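Putative cytochrome P450 120 (Synechocystis sp., PDB 2VE3) binds heme and retinoic acid and, as a member of the cytochrome P450 family, probably works as a monooxygenase. Local coordinates at residues Leu298-Leu304 and Lys402-Thr406; Gln306-Val311 and Phe362-Thr368. One frame throughout, in Å; residues are numbered along the deposited sequence.

Contact 1: Leu298-Leu304 and Lys402-Thr406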
loop_
_atom_site.group_PDB
_atom_site.type_symbol
_atom_site.label_atom_id
_atom_site.label_comp_id
_atom_site.label_asym_id
_atom_site.label_seq_id
_atom_site.Cartn_x
_atom_site.Cartn_y
_atom_site.Cartn_z
ATOM N N LEU A 298 -21.730 -4.309 -5.097
ATOM C CA LEU A 298 -20.358 -4.011 -5.522
ATOM C C LEU A 298 -19.702 -5.150 -6.312
ATOM O O LEU A 298 -18.723 -4.932 -7.031
ATOM C CB LEU A 298 -19.492 -3.674 -4.305
ATOM C CG LEU A 298 -19.875 -2.480 -3.426
ATOM C CD1 LEU A 298 -19.125 -2.539 -2.102
ATOM C CD2 LEU A 298 -19.638 -1.143 -4.131
ATOM N N LYS A 299 -20.234 -6.366 -6.162
ATOM C CA LYS A 299 -19.767 -7.524 -6.942
ATOM C C LYS A 299 -20.375 -7.578 -8.343
ATOM O O LYS A 299 -20.082 -8.488 -9.118
ATOM C CB LYS A 299 -20.048 -8.832 -6.201
ATOM C CG LYS A 299 -19.041 -9.164 -5.125
ATOM C CD LYS A 299 -19.646 -10.115 -4.116
ATOM C CE LYS A 299 -18.663 -10.481 -3.008
ATOM N NZ LYS A 299 -18.310 -9.314 -2.166
ATOM N N LYS A 300 -21.226 -6.604 -8.654
ATOM C CA LYS A 300 -21.818 -6.458 -9.985
ATOM C C LYS A 300 -21.173 -5.303 -10.771
ATOM O O LYS A 300 -21.835 -4.612 -11.558
ATOM C CB LYS A 300 -23.331 -6.226 -9.870
ATOM C CG LYS A 300 -24.141 -7.391 -9.298
ATOM C CD LYS A 300 -25.584 -7.310 -9.800
ATOM C CE LYS A 300 -26.499 -8.351 -9.151
ATOM N NZ LYS A 300 -27.099 -7.847 -7.871
ATOM N N MET A 301 -19.880 -5.093 -10.568
ATOM C CA MET A 301 -19.202 -3.967 -11.211
ATOM C C MET A 301 -17.940 -4.404 -11.950
ATOM O O MET A 301 -16.839 -4.011 -11.556
ATOM C CB MET A 301 -18.874 -2.878 -10.172
ATOM C CG MET A 301 -20.086 -2.168 -9.593
ATOM S SD MET A 301 -19.749 -1.295 -8.036
ATOM C CE MET A 301 -21.406 -0.734 -7.661
ATOM N N PRO A 302 -18.089 -5.224 -13.014
ATOM C CA PRO A 302 -16.951 -5.702 -13.807
ATOM C C PRO A 302 -16.124 -4.603 -14.498
ATOM O O PRO A 302 -14.901 -4.738 -14.598
ATOM C CB PRO A 302 -17.614 -6.598 -14.873
ATOM C CG PRO A 302 -19.020 -6.107 -14.966
ATOM C CD PRO A 302 -19.357 -5.778 -13.530
ATOM N N TYR A 303 -16.772 -3.558 -15.009
ATOM C CA TYR A 303 -16.018 -2.488 -15.646
ATOM C C TYR A 303 -15.233 -1.656 -14.620
ATOM O O TYR A 303 -14.093 -1.297 -14.874
ATOM C CB TYR A 303 -16.915 -1.578 -16.493
ATOM C CG TYR A 303 -16.116 -0.489 -17.159
ATOM C CD1 TYR A 303 -15.265 -0.782 -18.218
ATOM C CD2 TYR A 303 -16.175 0.834 -16.693
ATOM C CE1 TYR A 303 -14.519 0.203 -18.821
ATOM C CE2 TYR A 303 -15.411 1.830 -17.282
ATOM C CZ TYR A 303 -14.597 1.507 -18.344
ATOM O OH TYR A 303 -13.856 2.478 -18.939
ATOM N N LEU A 304 -15.844 -1.352 -13.471
ATOM C CA LEU A 304 -15.142 -0.643 -12.396
ATOM C C LEU A 304 -13.946 -1.476 -11.932
ATOM O O LEU A 304 -12.851 -0.938 -11.724
ATOM C CB LEU A 304 -16.078 -0.311 -11.225
ATOM C CG LEU A 304 -15.464 0.356 -9.987
ATOM C CD1 LEU A 304 -14.787 1.694 -10.331
ATOM C CD2 LEU A 304 -16.480 0.566 -8.886
ATOM N N LYS A 402 -13.547 0.249 -4.226
ATOM C CA LYS A 402 -14.783 0.055 -4.990
ATOM C C LYS A 402 -15.932 0.856 -4.401
ATOM O O LYS A 402 -16.598 1.576 -5.115
ATOM C CB LYS A 402 -15.146 -1.422 -5.084
ATOM C CG LYS A 402 -15.598 -1.835 -6.462
ATOM C CD LYS A 402 -16.337 -3.159 -6.464
ATOM C CE LYS A 402 -15.403 -4.339 -6.573
ATOM N NZ LYS A 402 -16.045 -5.463 -7.336
ATOM N N LEU A 403 -16.149 0.750 -3.095
ATOM C CA LEU A 403 -17.168 1.574 -2.420
ATOM C C LEU A 403 -16.971 3.069 -2.658
ATOM O O LEU A 403 -17.919 3.753 -3.021
ATOM C CB LEU A 403 -17.225 1.265 -0.918
ATOM C CG LEU A 403 -18.311 1.814 0.026
ATOM C CD1 LEU A 403 -19.712 1.876 -0.569
ATOM C CD2 LEU A 403 -18.344 0.964 1.268
ATOM N N PHE A 404 -15.747 3.564 -2.459
ATOM C CA PHE A 404 -15.452 4.994 -2.633
ATOM C C PHE A 404 -15.688 5.448 -4.074
ATOM O O PHE A 404 -16.292 6.485 -4.316
ATOM C CB PHE A 404 -14.004 5.313 -2.242
ATOM C CG PHE A 404 -13.622 6.742 -2.473
ATOM C CD1 PHE A 404 -13.849 7.699 -1.494
ATOM C CD2 PHE A 404 -13.042 7.136 -3.669
ATOM C CE1 PHE A 404 -13.494 9.037 -1.701
ATOM C CE2 PHE A 404 -12.681 8.467 -3.891
ATOM C CZ PHE A 404 -12.904 9.419 -2.901
ATOM N N ALA A 405 -15.169 4.667 -5.013
ATOM C CA ALA A 405 -15.323 4.931 -6.425
ATOM C C ALA A 405 -16.811 5.043 -6.752
ATOM O O ALA A 405 -17.225 5.962 -7.476
ATOM C CB ALA A 405 -14.682 3.816 -7.231
ATOM N N THR A 406 -17.594 4.129 -6.180
ATOM C CA THR A 406 -19.022 4.028 -6.436
ATOM C C THR A 406 -19.782 5.230 -5.892
ATOM O O THR A 406 -20.501 5.891 -6.624
ATOM C CB THR A 406 -19.604 2.683 -5.894
ATOM O OG1 THR A 406 -19.082 1.588 -6.657
ATOM C CG2 THR A 406 -21.130 2.660 -5.975
#

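Contact 2: Gln306-Val311 and Phe362-Thr368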
loop_
_atom_site.group_PDB
_atom_site.type_symbol
_atom_site.label_atom_id
_atom_site.label_comp_id
_atom_site.label_asym_id
_atom_site.label_seq_id
_atom_site.Cartn_x
_atom_site.Cartn_y
_atom_site.Cartn_z
ATOM N N GLN A 306 -12.084 -3.316 -13.774
ATOM C CA GLN A 306 -11.017 -3.013 -14.750
ATOM C C GLN A 306 -10.295 -1.680 -14.507
ATOM O O GLN A 306 -9.076 -1.593 -14.618
ATOM C CB GLN A 306 -11.588 -2.975 -16.157
ATOM C CG GLN A 306 -11.925 -4.339 -16.749
ATOM C CD GLN A 306 -12.389 -4.212 -18.189
ATOM O OE1 GLN A 306 -11.791 -3.482 -18.998
ATOM N NE2 GLN A 306 -13.468 -4.914 -18.515
ATOM N N VAL A 307 -11.073 -0.639 -14.238
ATOM C CA VAL A 307 -10.535 0.708 -13.972
ATOM C C VAL A 307 -9.592 0.655 -12.757
ATOM O O VAL A 307 -8.505 1.262 -12.750
ATOM C CB VAL A 307 -11.699 1.695 -13.748
ATOM C CG1 VAL A 307 -11.205 3.050 -13.258
ATOM C CG2 VAL A 307 -12.511 1.836 -15.019
ATOM N N LEU A 308 -10.002 -0.094 -11.740
ATOM C CA LEU A 308 -9.248 -0.137 -10.497
ATOM C C LEU A 308 -7.956 -0.950 -10.641
ATOM O O LEU A 308 -6.920 -0.534 -10.126
ATOM C CB LEU A 308 -10.141 -0.571 -9.325
ATOM C CG LEU A 308 -11.305 0.362 -8.980
ATOM C CD1 LEU A 308 -12.204 -0.254 -7.901
ATOM C CD2 LEU A 308 -10.833 1.759 -8.544
ATOM N N GLN A 309 -7.995 -2.045 -11.410
ATOM C CA GLN A 309 -6.767 -2.733 -11.838
ATOM C C GLN A 309 -5.782 -1.782 -12.545
ATOM O O GLN A 309 -4.567 -1.857 -12.331
ATOM C CB GLN A 309 -7.077 -3.911 -12.793
ATOM C CG GLN A 309 -7.808 -5.152 -12.169
ATOM C CD GLN A 309 -6.913 -5.993 -11.281
ATOM O OE1 GLN A 309 -6.553 -5.588 -10.168
ATOM N NE2 GLN A 309 -6.558 -7.176 -11.756
ATOM N N GLU A 310 -6.321 -0.902 -13.392
ATOM C CA GLU A 310 -5.504 0.000 -14.194
ATOM C C GLU A 310 -4.980 1.237 -13.431
ATOM O O GLU A 310 -3.870 1.712 -13.709
ATOM C CB GLU A 310 -6.237 0.380 -15.499
ATOM C CG GLU A 310 -5.553 1.431 -16.383
ATOM C CD GLU A 310 -4.209 1.007 -16.951
ATOM O OE1 GLU A 310 -3.638 -0.021 -16.523
ATOM O OE2 GLU A 310 -3.711 1.718 -17.850
ATOM N N VAL A 311 -5.764 1.742 -12.480
ATOM C CA VAL A 311 -5.272 2.772 -11.531
ATOM C C VAL A 311 -4.023 2.244 -10.806
ATOM O O VAL A 311 -2.970 2.882 -10.842
ATOM C CB VAL A 311 -6.372 3.229 -10.508
ATOM C CG1 VAL A 311 -5.770 4.042 -9.389
ATOM C CG2 VAL A 311 -7.445 4.064 -11.185
ATOM N N PHE A 362 -3.411 5.757 -19.425
ATOM C CA PHE A 362 -4.434 5.172 -18.579
ATOM C C PHE A 362 -5.492 4.502 -19.453
ATOM O O PHE A 362 -6.319 5.181 -20.072
ATOM C CB PHE A 362 -5.044 6.262 -17.683
ATOM C CG PHE A 362 -6.118 5.774 -16.760
ATOM C CD1 PHE A 362 -5.813 4.939 -15.689
ATOM C CD2 PHE A 362 -7.436 6.165 -16.946
ATOM C CE1 PHE A 362 -6.801 4.478 -14.835
ATOM C CE2 PHE A 362 -8.443 5.697 -16.090
ATOM C CZ PHE A 362 -8.118 4.860 -15.023
ATOM N N ASP A 363 -5.463 3.170 -19.502
ATOM C CA ASP A 363 -6.385 2.399 -20.348
ATOM C C ASP A 363 -6.928 1.124 -19.674
ATOM O O ASP A 363 -6.276 0.096 -19.683
ATOM C CB ASP A 363 -5.693 2.055 -21.678
ATOM C CG ASP A 363 -6.542 1.172 -22.580
ATOM O OD1 ASP A 363 -7.808 1.245 -22.532
ATOM O OD2 ASP A 363 -5.918 0.396 -23.342
ATOM N N PRO A 364 -8.107 1.213 -19.046
ATOM C CA PRO A 364 -8.846 0.095 -18.471
ATOM C C PRO A 364 -9.054 -1.138 -19.393
ATOM O O PRO A 364 -9.137 -2.264 -18.890
ATOM C CB PRO A 364 -10.177 0.736 -18.109
ATOM C CG PRO A 364 -9.794 2.128 -17.740
ATOM C CD PRO A 364 -8.786 2.489 -18.784
ATOM N N GLU A 365 -9.125 -0.914 -20.707
ATOM C CA GLU A 365 -9.322 -1.974 -21.704
ATOM C C GLU A 365 -8.193 -3.003 -21.750
ATOM O O GLU A 365 -8.305 -3.981 -22.461
ATOM C CB GLU A 365 -9.517 -1.393 -23.118
ATOM C CG GLU A 365 -10.637 -0.377 -23.251
ATOM C CD GLU A 365 -12.005 -0.968 -22.979
ATOM O OE1 GLU A 365 -12.339 -2.011 -23.574
ATOM O OE2 GLU A 365 -12.751 -0.390 -22.170
ATOM N N ARG A 366 -7.100 -2.773 -21.021
ATOM C CA ARG A 366 -6.034 -3.763 -20.914
ATOM C C ARG A 366 -6.521 -4.961 -20.100
ATOM O O ARG A 366 -6.036 -6.078 -20.277
ATOM C CB ARG A 366 -4.772 -3.176 -20.254
ATOM C CG ARG A 366 -4.192 -1.905 -20.864
ATOM C CD ARG A 366 -3.053 -1.375 -19.958
ATOM N NE ARG A 366 -2.593 -0.020 -20.279
ATOM C CZ ARG A 366 -1.686 0.282 -21.206
ATOM N NH1 ARG A 366 -1.149 -0.669 -21.954
ATOM N NH2 ARG A 366 -1.330 1.546 -21.410
ATOM N N PHE A 367 -7.478 -4.722 -19.208
ATOM C CA PHE A 367 -7.965 -5.761 -18.293
ATOM C C PHE A 367 -9.318 -6.370 -18.717
ATOM O O PHE A 367 -9.866 -7.243 -18.025
ATOM C CB PHE A 367 -7.952 -5.243 -16.838
ATOM C CG PHE A 367 -6.572 -4.860 -16.370
ATOM C CD1 PHE A 367 -5.718 -5.824 -15.831
ATOM C CD2 PHE A 367 -6.097 -3.564 -16.550
ATOM C CE1 PHE A 367 -4.437 -5.501 -15.447
ATOM C CE2 PHE A 367 -4.815 -3.231 -16.169
ATOM C CZ PHE A 367 -3.978 -4.214 -15.613
ATOM N N THR A 368 -9.829 -5.893 -19.853
ATOM C CA THR A 368 -10.995 -6.462 -20.546
ATOM C C THR A 368 -10.607 -7.862 -20.975
ATOM O O THR A 368 -9.507 -8.035 -21.492
ATOM C CB THR A 368 -11.346 -5.623 -21.820
ATOM O OG1 THR A 368 -11.872 -4.355 -21.431
ATOM C CG2 THR A 368 -12.379 -6.321 -22.723
#

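Contact 1: Leu298-Leu304 and Lys402-Thr406
Start with the backbone of Leu-298-Leu-304, which turns through Lys-299 and Lys-300 and then enters a helix, with Met-301 at the N-cap. Lys-402-Thr-406 is a piece from within a longer helix, and its CA trace comes nearest at Lys-402, whose CA is 6.9 Å from that of Leu-298. Lys-402 lays its aliphatic part along the gap, between the two leucines, with CG 3.5 Å from Leu-304 CD2 and CD 3.9 Å from Leu-298 CB. The chain bends at chi3 (near -87°), and NZ then donates a 2.7 Å hydrogen bond to Leu-298 O at the turn. The same ammonium forms a salt bridge with Asp-305, so one lysine holds both the turn and the first part of the helix that follows. Leu-304 also packs through CD1 on Ala-405 CB at 3.8 Å. Met-301 SD lies 3.3 Å from Thr-406 OG1, but that hydroxyl donates back to Lys-402 O (2.9 Å) in its own helix, so its proton points to the helix carbonyl and the sulfur is in contact with the oxygen. This is structural packing between the start of helix 302-314, the P450 K helix, and the middle of helix 394-411, the L helix that follows the heme-ligand loop. Helix 274-285 supplies Glu-283, whose carboxylate accepts from the backbone N of Tyr-303 and Leu-304. Helix 121-137 packs on Leu-298 and Leu-403 through Leu-121, while Phe-266 of helix 241-272 touches Ala-405.

Contact 2: Gln306-Val311 and Phe362-Thr368
One buried carboxylate oxygen, Glu-310 OE2, gathers an unusual set of donors: it accepts from Asp-363 N at 2.8 Å, nearly straight at 174°, and from Arg-366 NE at 3.2 Å, the latter as a salt bridge. With Arg-313, which also pairs with OE2, this is the Glu-Arg-Arg triad of the cytochrome P450 fold, joining the ExxR motif of the K helix to the PERF motif, Pro-364-Phe-367, at the entry to the meander, which leads to the loop of the probable axial ligand Cys-391. The guanidinium of Arg-366 also binds the carbonyls of Pro-357, Asp-358 and Lys-361, so its remaining nitrogens are fixed by backbone just ahead of this segment. The loop is shaped by an Asx turn, Glu-365 N donating to Asp-363 OD1 at 3.1 Å, and its short 3-10 turn sits close on the helix, with the CA atoms of Val-307 and Pro-364 4.8 Å apart. Beside the charges the packing is apolar: Val-307 CG2 meets Pro-364 CG at 3.9 Å, and Val-311 CG2 meets Phe-362 CE1 at 3.7 Å. Next to Glu-310, Gln-309 lays its CB over one face of the Phe-367 ring in a CH-pi contact, 3.7 Å from the centroid and 10° off the normal.

Overall arrangement
Both contacts use helix 302-314: contact 1 takes its N-terminal end and the turn leading into it, contact 2 the turns that follow. In contact 1 the partner is the L helix, in contact 2 the PERF loop, so this one helix is tied to both of them. Contact 1 is the more buried, joined by packing and one lysine-to-carbonyl bond; contact 2, larger in area but only partly buried, depends on a charged triad as well as aromatic packing. They are direct neighbours: Tyr-303 CE1 comes within 3.8 Å of Glu-365 OE2, and Leu-308 CD1 within 3.9 Å of Lys-402 CA. Contact 2 also approaches the heme more closely.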